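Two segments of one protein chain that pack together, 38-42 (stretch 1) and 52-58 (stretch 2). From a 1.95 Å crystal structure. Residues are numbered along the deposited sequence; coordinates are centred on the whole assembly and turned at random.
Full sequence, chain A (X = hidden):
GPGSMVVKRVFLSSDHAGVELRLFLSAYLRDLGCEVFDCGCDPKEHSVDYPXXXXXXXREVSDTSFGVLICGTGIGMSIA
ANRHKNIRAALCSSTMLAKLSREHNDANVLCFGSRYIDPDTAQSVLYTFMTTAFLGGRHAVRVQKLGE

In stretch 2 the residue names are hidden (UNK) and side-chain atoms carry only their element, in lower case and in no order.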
# COMPACT_ATOMS: atom_id res chain seq x y z
N ASP A 38 10.71 11.82 -16.36
CA ASP A 38 10.02 12.72 -15.40
C ASP A 38 8.61 12.96 -15.89
O ASP A 38 8.43 13.50 -16.97
CB ASP A 38 10.78 14.06 -15.32
CG ASP A 38 10.19 15.03 -14.29
OD1 ASP A 38 8.98 14.99 -14.00
OD2 ASP A 38 10.93 15.90 -13.79
N CYS A 39 7.61 12.54 -15.11
CA CYS A 39 6.19 12.72 -15.48
C CYS A 39 5.45 13.76 -14.63
O CYS A 39 4.23 13.68 -14.45
CB CYS A 39 5.48 11.38 -15.41
SG CYS A 39 6.24 10.14 -16.48
N GLY A 40 6.18 14.72 -14.09
CA GLY A 40 5.58 15.82 -13.33
C GLY A 40 5.33 15.42 -11.88
O GLY A 40 5.60 14.29 -11.51
N CYS A 41 4.80 16.32 -11.05
CA CYS A 41 4.31 17.65 -11.49
C CYS A 41 5.43 18.64 -11.74
O CYS A 41 6.57 18.44 -11.32
CB CYS A 41 3.38 18.24 -10.45
SG CYS A 41 4.20 18.55 -8.87
N ASP A 42 5.09 19.72 -12.42
CA ASP A 42 6.03 20.79 -12.70
C ASP A 42 6.50 21.33 -11.35
O ASP A 42 5.66 21.60 -10.48
CB ASP A 42 5.29 21.86 -13.50
CG ASP A 42 6.18 23.00 -13.96
OD1 ASP A 42 7.10 23.45 -13.25
OD2 ASP A 42 5.89 23.51 -15.06
N UNK A 52 -3.89 12.80 -9.93
CA UNK A 52 -3.74 13.23 -11.31
C UNK A 52 -2.36 12.89 -11.92
O UNK A 52 -2.21 12.96 -13.12
o UNK A 52 -5.62 16.20 -10.57
c UNK A 52 -5.42 15.11 -11.09
c UNK A 52 -4.00 14.73 -11.44
o UNK A 52 -6.34 14.32 -11.32
N UNK A 53 -1.38 12.55 -11.10
CA UNK A 53 -0.00 12.31 -11.58
C UNK A 53 0.41 10.82 -11.63
O UNK A 53 1.56 10.47 -11.89
c UNK A 53 -0.24 15.41 -10.59
c UNK A 53 0.33 17.25 -11.98
c UNK A 53 0.76 14.64 -11.17
c UNK A 53 0.96 13.20 -10.77
o UNK A 53 0.10 18.52 -12.36
c UNK A 53 1.31 16.49 -12.60
c UNK A 53 -0.45 16.71 -10.99
c UNK A 53 1.51 15.19 -12.19
N UNK A 54 -0.57 9.95 -11.47
CA UNK A 54 -0.35 8.49 -11.50
C UNK A 54 -0.45 7.90 -12.93
O UNK A 54 0.33 7.03 -13.33
c UNK A 54 -1.37 6.31 -10.68
c UNK A 54 -1.05 8.25 -9.09
c UNK A 54 -1.36 7.82 -10.54
N UNK A 55 -1.41 8.39 -13.69
CA UNK A 55 -1.73 7.79 -14.98
C UNK A 55 -0.57 7.69 -15.93
O UNK A 55 -0.34 6.65 -16.54
c UNK A 55 -2.88 8.56 -15.63
c UNK A 55 -5.57 9.32 -13.30
n UNK A 55 -4.41 9.59 -13.93
c UNK A 55 -5.15 7.64 -14.64
n UNK A 55 -6.02 8.13 -13.73
c UNK A 55 -4.12 8.58 -14.78
N UNK A 56 0.19 8.76 -16.06
CA UNK A 56 1.31 8.77 -16.99
C UNK A 56 2.42 7.79 -16.64
O UNK A 56 3.15 7.35 -17.52
o UNK A 56 1.49 12.26 -18.00
c UNK A 56 1.90 10.17 -17.06
c UNK A 56 1.13 11.08 -17.97
o UNK A 56 0.18 10.63 -18.66
N UNK A 57 2.56 7.48 -15.35
CA UNK A 57 3.54 6.53 -14.90
C UNK A 57 3.03 5.11 -15.13
O UNK A 57 3.68 4.30 -15.81
c UNK A 57 4.76 5.72 -12.78
c UNK A 57 3.89 6.81 -13.41
c UNK A 57 4.62 8.14 -13.31
N UNK A 58 1.85 4.80 -14.59
CA UNK A 58 1.34 3.43 -14.66
C UNK A 58 1.09 2.96 -16.11
O UNK A 58 1.23 1.77 -16.41
c UNK A 58 -1.14 3.96 -14.42
c UNK A 58 0.07 3.23 -13.83
c UNK A 58 0.35 3.63 -12.39
O HOH W 1 2.08 12.01 -14.33

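Position 52 carries four side-chain atoms, two carbons of which the second bears two oxygens, and none of them touches stretch 1. A short carboxylate of this kind is aspartate. Asp 52 is exposed, as suits a charged group, and its OD2 is hydrogen-bonded elsewhere in the structure.

Position 53 has one carbon followed by a ring of six carbons bearing a single oxygen. Its CA-to-CB bond points toward stretch 1, where Cys 41 CB sits over one face of the ring and Cys 39 O approaches the ring edge. The pattern is that of a phenol, so the residue is tyrosine. The flat ring of Tyr 53 offers a broad surface to the segment there. Cys 41 CB is 3.8 Å from the centroid of the Tyr 53 ring, in a CH-pi contact, and lies 3.5 Å from Tyr 53 CE2. Cys 39 O is 3.8 Å from Tyr 53 CD2. Gly 40 suits this crowded spot: its positive phi favours glycine, and an ideal CB there would lie a tight 3.3 Å from Tyr 53 CE2.

Position 54 shows three carbons, one carrying the other two, and makes no contact with stretch 1; the branching identifies valine. Val 54 is buried, where a compact apolar side chain fits well. Its carbonyl oxygen accepts a hydrogen bond from the backbone N of position 58, 3.0 Å from Val 54 O.

Position 55 has one carbon and a five-membered ring of three carbons and two nitrogens, out of reach of stretch 1. The ring is an imidazole; the residue is histidine. His 55 is exposed, a setting that leaves its polar ring accessible to solvent.

Position 56 again has two carbons, the second carrying two oxygens, and its CB lies 4.1 Å from Cys 39 CB: aspartate. The aliphatic part of Asp 56 thus meets stretch 1 while the residue as a whole remains exposed, compatible with its charge.

Position 57 has three carbons, one carrying the other two, and one of the outer carbons lies 4.0 Å from Cys 39 CB; a small branched hydrocarbon is valine. Val 57 is buried, and the apolar contact made by its CG2 suits such a side chain.

Position 58 has the same branched trio, does not reach stretch 1, and is also valine. Val 58 is buried.

The contact rests on packing, with no direct hydrogen bond between the stretches. Cys 39 meets Asp 56 and Val 57, while Cys 41 covers a face of Tyr 53. Water 1 links the backbones, its O donating to Cys 39 O at 2.7 Å and to Tyr 53 O at 2.9 Å. Within stretch 1, Gly 40 N donates to Asp 38 OD1 at 2.8 Å, joining the main chain at Gly 40 to the side chain of Asp 38.

Stretch 2 (52-58) DYVHDVV
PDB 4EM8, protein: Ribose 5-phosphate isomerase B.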